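Local coordinates for protein shikimate dehydrogenase (Listeria monocytogenes, PDB 3TNL) that catalyses the reversible NADPH-linked reduction of 3-dehydroshikimate to shikimate, a step of chorismate and aromatic amino acid biosynthesis, at residues T123-D128 and E298-K303; T37-L42 and R87-R92. All coordinates share one frame; numbering follows the deposited sequence.

Contact 1 (T123-D128 and E298-K303)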
ATOM      1  N   THR B 123      -9.351  -5.157 -13.229  1.00 16.24           N
ATOM      2  CA  THR B 123      -7.896  -5.238 -13.116  1.00 15.88           C
ATOM      3  C   THR B 123      -7.239  -4.079 -13.868  1.00 16.62           C
ATOM      4  O   THR B 123      -7.527  -3.861 -15.026  1.00 17.16           O
ATOM      5  CB  THR B 123      -7.409  -6.548 -13.732  1.00 15.88           C
ATOM      6  OG1 THR B 123      -7.979  -7.670 -13.018  1.00 17.69           O
ATOM      7  CG2 THR B 123      -5.890  -6.658 -13.723  1.00 16.12           C
ATOM      8  N   VAL B 124      -6.355  -3.345 -13.199  1.00 15.84           N
ATOM      9  CA  VAL B 124      -5.638  -2.252 -13.798  1.00 14.81           C
ATOM     10  C   VAL B 124      -4.145  -2.508 -13.706  1.00 17.26           C
ATOM     11  O   VAL B 124      -3.663  -3.067 -12.716  1.00 15.58           O
ATOM     12  CB  VAL B 124      -5.957  -0.901 -13.083  1.00 15.13           C
ATOM     13  CG1 VAL B 124      -5.163   0.268 -13.706  1.00 17.69           C
ATOM     14  CG2 VAL B 124      -7.475  -0.577 -13.166  1.00 16.48           C
ATOM     15  N   VAL B 125      -3.421  -2.109 -14.753  1.00 15.70           N
ATOM     16  CA  VAL B 125      -1.951  -2.195 -14.772  1.00 16.16           C
ATOM     17  C   VAL B 125      -1.416  -0.853 -15.248  1.00 16.31           C
ATOM     18  O   VAL B 125      -2.042  -0.175 -16.062  1.00 16.52           O
ATOM     19  CB  VAL B 125      -1.425  -3.385 -15.617  1.00 16.35           C
ATOM     20  CG1 VAL B 125      -1.837  -3.249 -17.091  1.00 16.72           C
ATOM     21  CG2 VAL B 125       0.079  -3.521 -15.514  1.00 16.60           C
ATOM     22  N   ASN B 126      -0.285  -0.466 -14.669  1.00 16.37           N
ATOM     23  CA  ASN B 126       0.385   0.794 -14.935  1.00 15.71           C
ATOM     24  C   ASN B 126       1.719   0.565 -15.650  1.00 17.21           C
ATOM     25  O   ASN B 126       2.570  -0.172 -15.123  1.00 17.33           O
ATOM     26  CB  ASN B 126       0.650   1.448 -13.594  1.00 15.77           C
ATOM     27  CG  ASN B 126       1.199   2.860 -13.715  1.00 21.02           C
ATOM     28  OD1 ASN B 126       1.651   3.276 -14.760  1.00 24.38           O
ATOM     29  ND2 ASN B 126       1.236   3.569 -12.589  1.00 22.43           N
ATOM     30  N   ASP B 127       1.877   1.092 -16.865  1.00 18.41           N
ATOM     31  CA  ASP B 127       3.148   1.019 -17.600  1.00 17.96           C
ATOM     32  C   ASP B 127       3.594   2.430 -17.934  1.00 20.09           C
ATOM     33  O   ASP B 127       2.923   3.117 -18.699  1.00 19.80           O
ATOM     34  CB  ASP B 127       2.983   0.233 -18.897  1.00 18.07           C
ATOM     35  CG  ASP B 127       2.695  -1.202 -18.659  1.00 18.79           C
ATOM     36  OD1 ASP B 127       3.641  -1.984 -18.413  1.00 19.17           O
ATOM     37  OD2 ASP B 127       1.513  -1.566 -18.736  1.00 18.83           O
ATOM     38  N   ASP B 128       4.677   2.887 -17.299  1.00 22.78           N
ATOM     39  CA  ASP B 128       5.248   4.227 -17.575  1.00 24.95           C
ATOM     40  C   ASP B 128       4.157   5.289 -17.357  1.00 23.08           C
ATOM     41  O   ASP B 128       4.094   6.279 -18.086  1.00 23.93           O
ATOM     42  CB  ASP B 128       5.768   4.216 -19.038  1.00 26.79           C
ATOM     43  CG  ASP B 128       6.715   5.379 -19.390  1.00 32.64           C
ATOM     44  OD1 ASP B 128       7.263   6.055 -18.485  1.00 31.90           O
ATOM     45  OD2 ASP B 128       6.934   5.582 -20.623  1.00 33.28           O
ATOM     46  N   GLU B 298      -0.448 -12.452 -13.679  1.00 15.46           N
ATOM     47  CA  GLU B 298       0.501 -12.382 -14.829  1.00 18.07           C
ATOM     48  C   GLU B 298       0.569 -10.993 -15.426  1.00 17.71           C
ATOM     49  O   GLU B 298       1.664 -10.522 -15.807  1.00 18.23           O
ATOM     50  CB  GLU B 298       0.205 -13.414 -15.940  1.00 20.08           C
ATOM     51  CG  GLU B 298       1.237 -13.289 -17.130  1.00 23.07           C
ATOM     52  CD  GLU B 298       1.038 -14.252 -18.320  1.00 28.81           C
ATOM     53  OE1 GLU B 298       0.147 -15.117 -18.284  1.00 30.74           O
ATOM     54  OE2 GLU B 298       1.804 -14.099 -19.309  1.00 31.69           O
ATOM     55  N   ILE B 299      -0.580 -10.333 -15.535  1.00 16.24           N
ATOM     56  CA  ILE B 299      -0.638  -8.962 -16.042  1.00 16.60           C
ATOM     57  C   ILE B 299       0.303  -8.073 -15.183  1.00 16.57           C
ATOM     58  O   ILE B 299       1.026  -7.237 -15.709  1.00 18.68           O
ATOM     59  CB  ILE B 299      -2.098  -8.435 -16.065  1.00 17.13           C
ATOM     60  CG1 ILE B 299      -2.873  -9.011 -17.262  1.00 18.48           C
ATOM     61  CG2 ILE B 299      -2.127  -6.942 -16.155  1.00 18.49           C
ATOM     62  CD1 ILE B 299      -4.374  -8.842 -17.194  1.00 18.34           C
ATOM     63  N   TRP B 300       0.303  -8.268 -13.870  1.00 16.05           N
ATOM     64  CA  TRP B 300       1.134  -7.420 -13.027  1.00 15.74           C
ATOM     65  C   TRP B 300       2.596  -7.813 -12.975  1.00 15.41           C
ATOM     66  O   TRP B 300       3.476  -6.951 -13.069  1.00 17.55           O
ATOM     67  CB  TRP B 300       0.630  -7.384 -11.583  1.00 15.36           C
ATOM     68  CG  TRP B 300      -0.804  -6.858 -11.430  1.00 14.23           C
ATOM     69  CD1 TRP B 300      -1.372  -5.803 -12.061  1.00 14.40           C
ATOM     70  CD2 TRP B 300      -1.811  -7.390 -10.567  1.00 14.93           C
ATOM     71  NE1 TRP B 300      -2.659  -5.662 -11.655  1.00 15.56           N
ATOM     72  CE2 TRP B 300      -2.967  -6.637 -10.753  1.00 16.40           C
ATOM     73  CE3 TRP B 300      -1.838  -8.474  -9.683  1.00 14.96           C
ATOM     74  CZ2 TRP B 300      -4.149  -6.898 -10.062  1.00 15.72           C
ATOM     75  CZ3 TRP B 300      -3.023  -8.748  -9.004  1.00 17.08           C
ATOM     76  CH2 TRP B 300      -4.136  -7.960  -9.185  1.00 15.06           C
ATOM     77  N   THR B 301       2.833  -9.106 -12.776  1.00 16.05           N
ATOM     78  CA  THR B 301       4.192  -9.645 -12.513  1.00 16.90           C
ATOM     79  C   THR B 301       4.932 -10.258 -13.667  1.00 17.70           C
ATOM     80  O   THR B 301       6.154 -10.432 -13.590  1.00 19.01           O
ATOM     81  CB  THR B 301       4.144 -10.721 -11.401  1.00 18.49           C
ATOM     82  OG1 THR B 301       3.569 -11.933 -11.923  1.00 18.01           O
ATOM     83  CG2 THR B 301       3.369 -10.234 -10.141  1.00 16.61           C
ATOM     84  N   HIS B 302       4.209 -10.653 -14.705  1.00 17.80           N
ATOM     85  CA  HIS B 302       4.777 -11.329 -15.851  1.00 18.51           C
ATOM     86  C   HIS B 302       5.448 -12.619 -15.442  1.00 20.24           C
ATOM     87  O   HIS B 302       6.434 -13.065 -16.054  1.00 21.76           O
ATOM     88  CB  HIS B 302       5.604 -10.386 -16.737  1.00 20.28           C
ATOM     89  CG  HIS B 302       4.739  -9.407 -17.442  1.00 20.98           C
ATOM     90  ND1 HIS B 302       4.009  -9.751 -18.557  1.00 26.02           N
ATOM     91  CD2 HIS B 302       4.373  -8.146 -17.126  1.00 20.95           C
ATOM     92  CE1 HIS B 302       3.260  -8.723 -18.917  1.00 24.81           C
ATOM     93  NE2 HIS B 302       3.473  -7.735 -18.077  1.00 23.26           N
ATOM     94  N   LYS B 303       4.862 -13.215 -14.401  1.00 19.50           N
ATOM     95  CA  LYS B 303       5.204 -14.547 -13.971  1.00 21.05           C
ATOM     96  C   LYS B 303       3.888 -15.301 -13.798  1.00 22.58           C
ATOM     97  O   LYS B 303       2.854 -14.725 -13.546  1.00 21.83           O
ATOM     98  CB  LYS B 303       6.055 -14.548 -12.736  1.00 22.81           C
ATOM     99  CG  LYS B 303       7.371 -13.810 -13.008  1.00 25.86           C
ATOM    100  CD  LYS B 303       8.462 -14.212 -12.094  1.00 27.50           C
ATOM    101  CE  LYS B 303       9.724 -13.420 -12.400  1.00 27.21           C
ATOM    102  NZ  LYS B 303      10.919 -13.913 -11.693  1.00 34.04           N
TER
HETATM  103  O   HOH W   1       3.869  -4.748 -18.812  1.00 21.13           O

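Contact 2 (T37-L42 and R87-R92)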
ATOM      1  N   THR B  37       9.628  -3.344  -1.149  1.00 16.71           N
ATOM      2  CA  THR B  37       8.354  -4.001  -1.432  1.00 16.80           C
ATOM      3  C   THR B  37       7.383  -3.109  -2.101  1.00 17.69           C
ATOM      4  O   THR B  37       7.143  -2.008  -1.626  1.00 17.51           O
ATOM      5  CB  THR B  37       7.764  -4.617  -0.139  1.00 17.72           C
ATOM      6  OG1 THR B  37       8.779  -5.403   0.488  1.00 17.03           O
ATOM      7  CG2 THR B  37       6.580  -5.537  -0.448  1.00 18.71           C
ATOM      8  N   GLU B  38       6.806  -3.606  -3.191  1.00 16.54           N
ATOM      9  CA  GLU B  38       5.819  -2.844  -3.964  1.00 17.92           C
ATOM     10  C   GLU B  38       4.387  -3.289  -3.645  1.00 16.81           C
ATOM     11  O   GLU B  38       4.164  -4.428  -3.186  1.00 18.56           O
ATOM     12  CB  GLU B  38       6.132  -2.964  -5.426  1.00 21.48           C
ATOM     13  CG  GLU B  38       7.407  -2.177  -5.778  1.00 22.06           C
ATOM     14  CD  GLU B  38       7.655  -2.105  -7.243  1.00 29.20           C
ATOM     15  OE1 GLU B  38       7.915  -3.165  -7.838  1.00 32.98           O
ATOM     16  OE2 GLU B  38       7.591  -0.963  -7.791  1.00 32.16           O
ATOM     17  N   LEU B  39       3.434  -2.406  -3.881  1.00 16.47           N
ATOM     18  CA  LEU B  39       2.040  -2.652  -3.563  1.00 15.55           C
ATOM     19  C   LEU B  39       1.139  -2.881  -4.793  1.00 15.80           C
ATOM     20  O   LEU B  39       1.201  -2.148  -5.797  1.00 17.52           O
ATOM     21  CB  LEU B  39       1.486  -1.430  -2.817  1.00 17.43           C
ATOM     22  CG  LEU B  39      -0.001  -1.394  -2.426  1.00 15.17           C
ATOM     23  CD1 LEU B  39      -0.326  -2.549  -1.422  1.00 16.26           C
ATOM     24  CD2 LEU B  39      -0.349  -0.015  -1.850  1.00 17.30           C
ATOM     25  N   ILE B  40       0.269  -3.873  -4.646  1.00 15.19           N
ATOM     26  CA  ILE B  40      -0.847  -4.122  -5.556  1.00 15.10           C
ATOM     27  C   ILE B  40      -2.096  -3.910  -4.688  1.00 15.64           C
ATOM     28  O   ILE B  40      -2.202  -4.451  -3.580  1.00 16.51           O
ATOM     29  CB  ILE B  40      -0.867  -5.539  -6.117  1.00 15.66           C
ATOM     30  CG1 ILE B  40       0.411  -5.851  -6.876  1.00 15.81           C
ATOM     31  CG2 ILE B  40      -2.099  -5.684  -7.043  1.00 17.09           C
ATOM     32  CD1 ILE B  40       0.682  -4.954  -8.092  1.00 17.95           C
ATOM     33  N   GLY B  41      -3.022  -3.080  -5.159  1.00 15.82           N
ATOM     34  CA  GLY B  41      -4.236  -2.784  -4.404  1.00 16.49           C
ATOM     35  C   GLY B  41      -5.468  -3.562  -4.823  1.00 15.42           C
ATOM     36  O   GLY B  41      -5.474  -4.319  -5.803  1.00 15.20           O
ATOM     37  N   LEU B  42      -6.534  -3.297  -4.086  1.00 15.28           N
ATOM     38  CA  LEU B  42      -7.882  -3.823  -4.340  1.00 14.07           C
ATOM     39  C   LEU B  42      -8.804  -2.725  -3.820  1.00 15.34           C
ATOM     40  O   LEU B  42      -8.778  -2.418  -2.620  1.00 15.95           O
ATOM     41  CB  LEU B  42      -8.105  -5.167  -3.652  1.00 14.04           C
ATOM     42  CG  LEU B  42      -9.578  -5.630  -3.562  1.00 15.87           C
ATOM     43  CD1 LEU B  42     -10.225  -5.743  -4.936  1.00 16.66           C
ATOM     44  CD2 LEU B  42      -9.684  -6.958  -2.860  1.00 18.14           C
ATOM     45  N   ARG B  87      -1.634   6.632  -9.195  1.00 15.24           N
ATOM     46  CA  ARG B  87      -0.728   7.078 -10.261  1.00 17.76           C
ATOM     47  C   ARG B  87       0.523   7.710  -9.619  1.00 17.16           C
ATOM     48  O   ARG B  87       1.663   7.409  -9.973  1.00 17.77           O
ATOM     49  CB  ARG B  87      -1.380   8.124 -11.158  1.00 18.54           C
ATOM     50  CG  ARG B  87      -2.475   7.625 -12.106  1.00 20.01           C
ATOM     51  CD  ARG B  87      -3.023   8.780 -12.910  1.00 20.63           C
ATOM     52  NE  ARG B  87      -4.095   8.406 -13.829  1.00 19.54           N
ATOM     53  CZ  ARG B  87      -3.912   7.993 -15.083  1.00 20.11           C
ATOM     54  NH1 ARG B  87      -4.969   7.706 -15.844  1.00 22.99           N
ATOM     55  NH2 ARG B  87      -2.697   7.892 -15.594  1.00 20.61           N
ATOM     56  N   ALA B  88       0.301   8.600  -8.657  1.00 16.36           N
ATOM     57  CA  ALA B  88       1.396   9.325  -8.002  1.00 17.46           C
ATOM     58  C   ALA B  88       2.267   8.456  -7.134  1.00 17.91           C
ATOM     59  O   ALA B  88       3.431   8.783  -6.927  1.00 19.19           O
ATOM     60  CB  ALA B  88       0.848  10.548  -7.225  1.00 15.87           C
ATOM     61  N   MET B  89       1.701   7.367  -6.606  1.00 15.20           N
ATOM     62  CA  MET B  89       2.446   6.365  -5.828  1.00 16.17           C
ATOM     63  C   MET B  89       3.173   5.364  -6.726  1.00 17.85           C
ATOM     64  O   MET B  89       3.892   4.507  -6.224  1.00 18.62           O
ATOM     65  CB  MET B  89       1.491   5.568  -4.924  1.00 16.11           C
ATOM     66  CG  MET B  89       0.832   6.364  -3.832  1.00 16.54           C
ATOM     67  SD  MET B  89      -0.634   5.588  -3.120  1.00 17.72           S
ATOM     68  CE  MET B  89       0.051   4.149  -2.312  1.00 18.87           C
ATOM     69  N   ASN B  90       2.923   5.455  -8.027  1.00 17.32           N
ATOM     70  CA  ASN B  90       3.487   4.548  -9.038  1.00 18.04           C
ATOM     71  C   ASN B  90       3.164   3.074  -8.780  1.00 17.03           C
ATOM     72  O   ASN B  90       4.006   2.208  -8.989  1.00 17.73           O
ATOM     73  CB  ASN B  90       5.011   4.718  -9.166  1.00 18.57           C
ATOM     74  CG  ASN B  90       5.542   4.206 -10.495  1.00 25.56           C
ATOM     75  OD1 ASN B  90       4.840   4.270 -11.511  1.00 30.43           O
ATOM     76  ND2 ASN B  90       6.784   3.730 -10.507  1.00 31.99           N
ATOM     77  N   LEU B  91       1.943   2.782  -8.334  1.00 16.04           N
ATOM     78  CA  LEU B  91       1.552   1.381  -8.159  1.00 15.87           C
ATOM     79  C   LEU B  91       1.564   0.651  -9.491  1.00 14.65           C
ATOM     80  O   LEU B  91       1.134   1.176 -10.514  1.00 16.65           O
ATOM     81  CB  LEU B  91       0.157   1.229  -7.566  1.00 16.68           C
ATOM     82  CG  LEU B  91      -0.079   1.700  -6.135  1.00 21.85           C
ATOM     83  CD1 LEU B  91      -1.292   0.890  -5.595  1.00 19.03           C
ATOM     84  CD2 LEU B  91       1.130   1.590  -5.241  1.00 22.27           C
ATOM     85  N   ARG B  92       2.055  -0.583  -9.453  1.00 13.82           N
ATOM     86  CA  ARG B  92       2.076  -1.405 -10.669  1.00 15.25           C
ATOM     87  C   ARG B  92       0.659  -1.792 -11.132  1.00 14.98           C
ATOM     88  O   ARG B  92       0.404  -1.958 -12.332  1.00 15.82           O
ATOM     89  CB  ARG B  92       2.855  -2.672 -10.378  1.00 14.77           C
ATOM     90  CG  ARG B  92       2.831  -3.717 -11.491  1.00 16.45           C
ATOM     91  CD  ARG B  92       3.323  -3.194 -12.840  1.00 16.73           C
ATOM     92  NE  ARG B  92       3.320  -4.257 -13.823  1.00 16.79           N
ATOM     93  CZ  ARG B  92       3.449  -4.065 -15.133  1.00 17.64           C
ATOM     94  NH1 ARG B  92       3.408  -5.107 -15.947  1.00 20.26           N
ATOM     95  NH2 ARG B  92       3.593  -2.845 -15.653  1.00 17.19           N
TER
HETATM   96  O   HOH W   2       5.416   0.616  -6.972  1.00 25.45           O
HETATM   97  O   HOH W   3       3.419  -1.415  -7.235  1.00 18.49           O

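Contact 1 (T123-D128 and E298-K303)
The indole NE1 of Trp300 donates to the backbone oxygen of Val124, with NE1 and O 3.0 Å apart and an N-H...O angle of 151°. That oxygen lies in the plane of the indole, at its edge; seen from the peptide, the donor sits above the carbonyl plane, 35° out of it. Thr123 comes at the same ring from an oblique direction. Its methyl CG2, carried anti to the backbone N, is 4.0 Å from NE1 and 4.1 Å from CZ2 of Trp300. Next to the indole, Val125 and Ile299 form the apolar part of the contact: CB of Val125 lies 3.7 Å from CG2 of Ile299, and both valine methyls gather round the same isoleucine branch. Farther along, one water joins the segments, donating to OD1 of Asp127 at 2.8 Å and hydrogen-bonding NE2 of His302. His302, with positive phi, leaves the helix here and lays one ring face over the backbone O of Glu298, while OG1 of Thr301 accepts from the N of Lys303 in an ST turn. The last turn of helix 286-301 is thus pressed onto strand 123-127, which runs antiparallel between strands 93-96 and 130-134 of the substrate-binding domain's mixed sheet; His56 of helix 52-63 meets the Trp300 ring edge-to-face.

Contact 2 (T37-L42 and R87-R92)
Leu91 packs on Leu39 within a beta-alpha-beta crossover of the mixed sheet, where the chain leaves helix 79-88 and turns into strand 93-96 beside the parallel strand 38-44. Starting at Leu91 CB, the first neighbour is Leu39 O, 4.0 Å away, and CG is about as far from it. Both methyls still touch Leu39 O, CD2 at 3.8 Å; CD1 also meets Leu39 CD2, and CD2 meets Leu39 CB at 3.9 Å as well as Leu39 CD2. CG anti to the carbonyl carbon (chi1 -66°) brings the branched end of Leu91 up to Leu39, and the two cross at a slant. Met89 adds its CE methyl, 4.2 Å from Leu39 CD2. This apolar group also faces the second subunit, whose Leu70 packs on Leu39 and whose Phe72 packs on Met89 and Leu91. A Schellman motif with positive phi at Asn90 ends the helix and swings the chain toward the strand. On the other side of the strand, Ile40 CD1 lies 3.9 Å from Arg92 CB, the side chains running alongside. Two waters bridge the segments: one donates to Glu38 carboxylate OE2 and Asn90 O, the other, backbone to backbone, donates to Leu39 O and accepts from Arg92 N, at 2.7 Å each.

In the fold
From the N terminus, the chain first lays down strand 38-44, then passes through helix 52-63, strand 67-73 and helix 79-88 before contact 2 closes that loop at 87-92. Contact 1 opens later, at strand 123-127, so the two follow in series and neither nests in nor crosses the other. Its far longer loop takes in the parallel, NAD-binding Rossmann sheet and closes when helix 286-301 returns to the mixed sheet. Arg92 joins the two: its NE bonds Trp300 O at 2.8 Å, its NH2 makes a salt bridge with Asp127 OD1, and its backbone pairs with Asn126. Neighbouring inner strands 38-44, 93-96 and 123-127 and the returning helix 286-301 are thereby tied together.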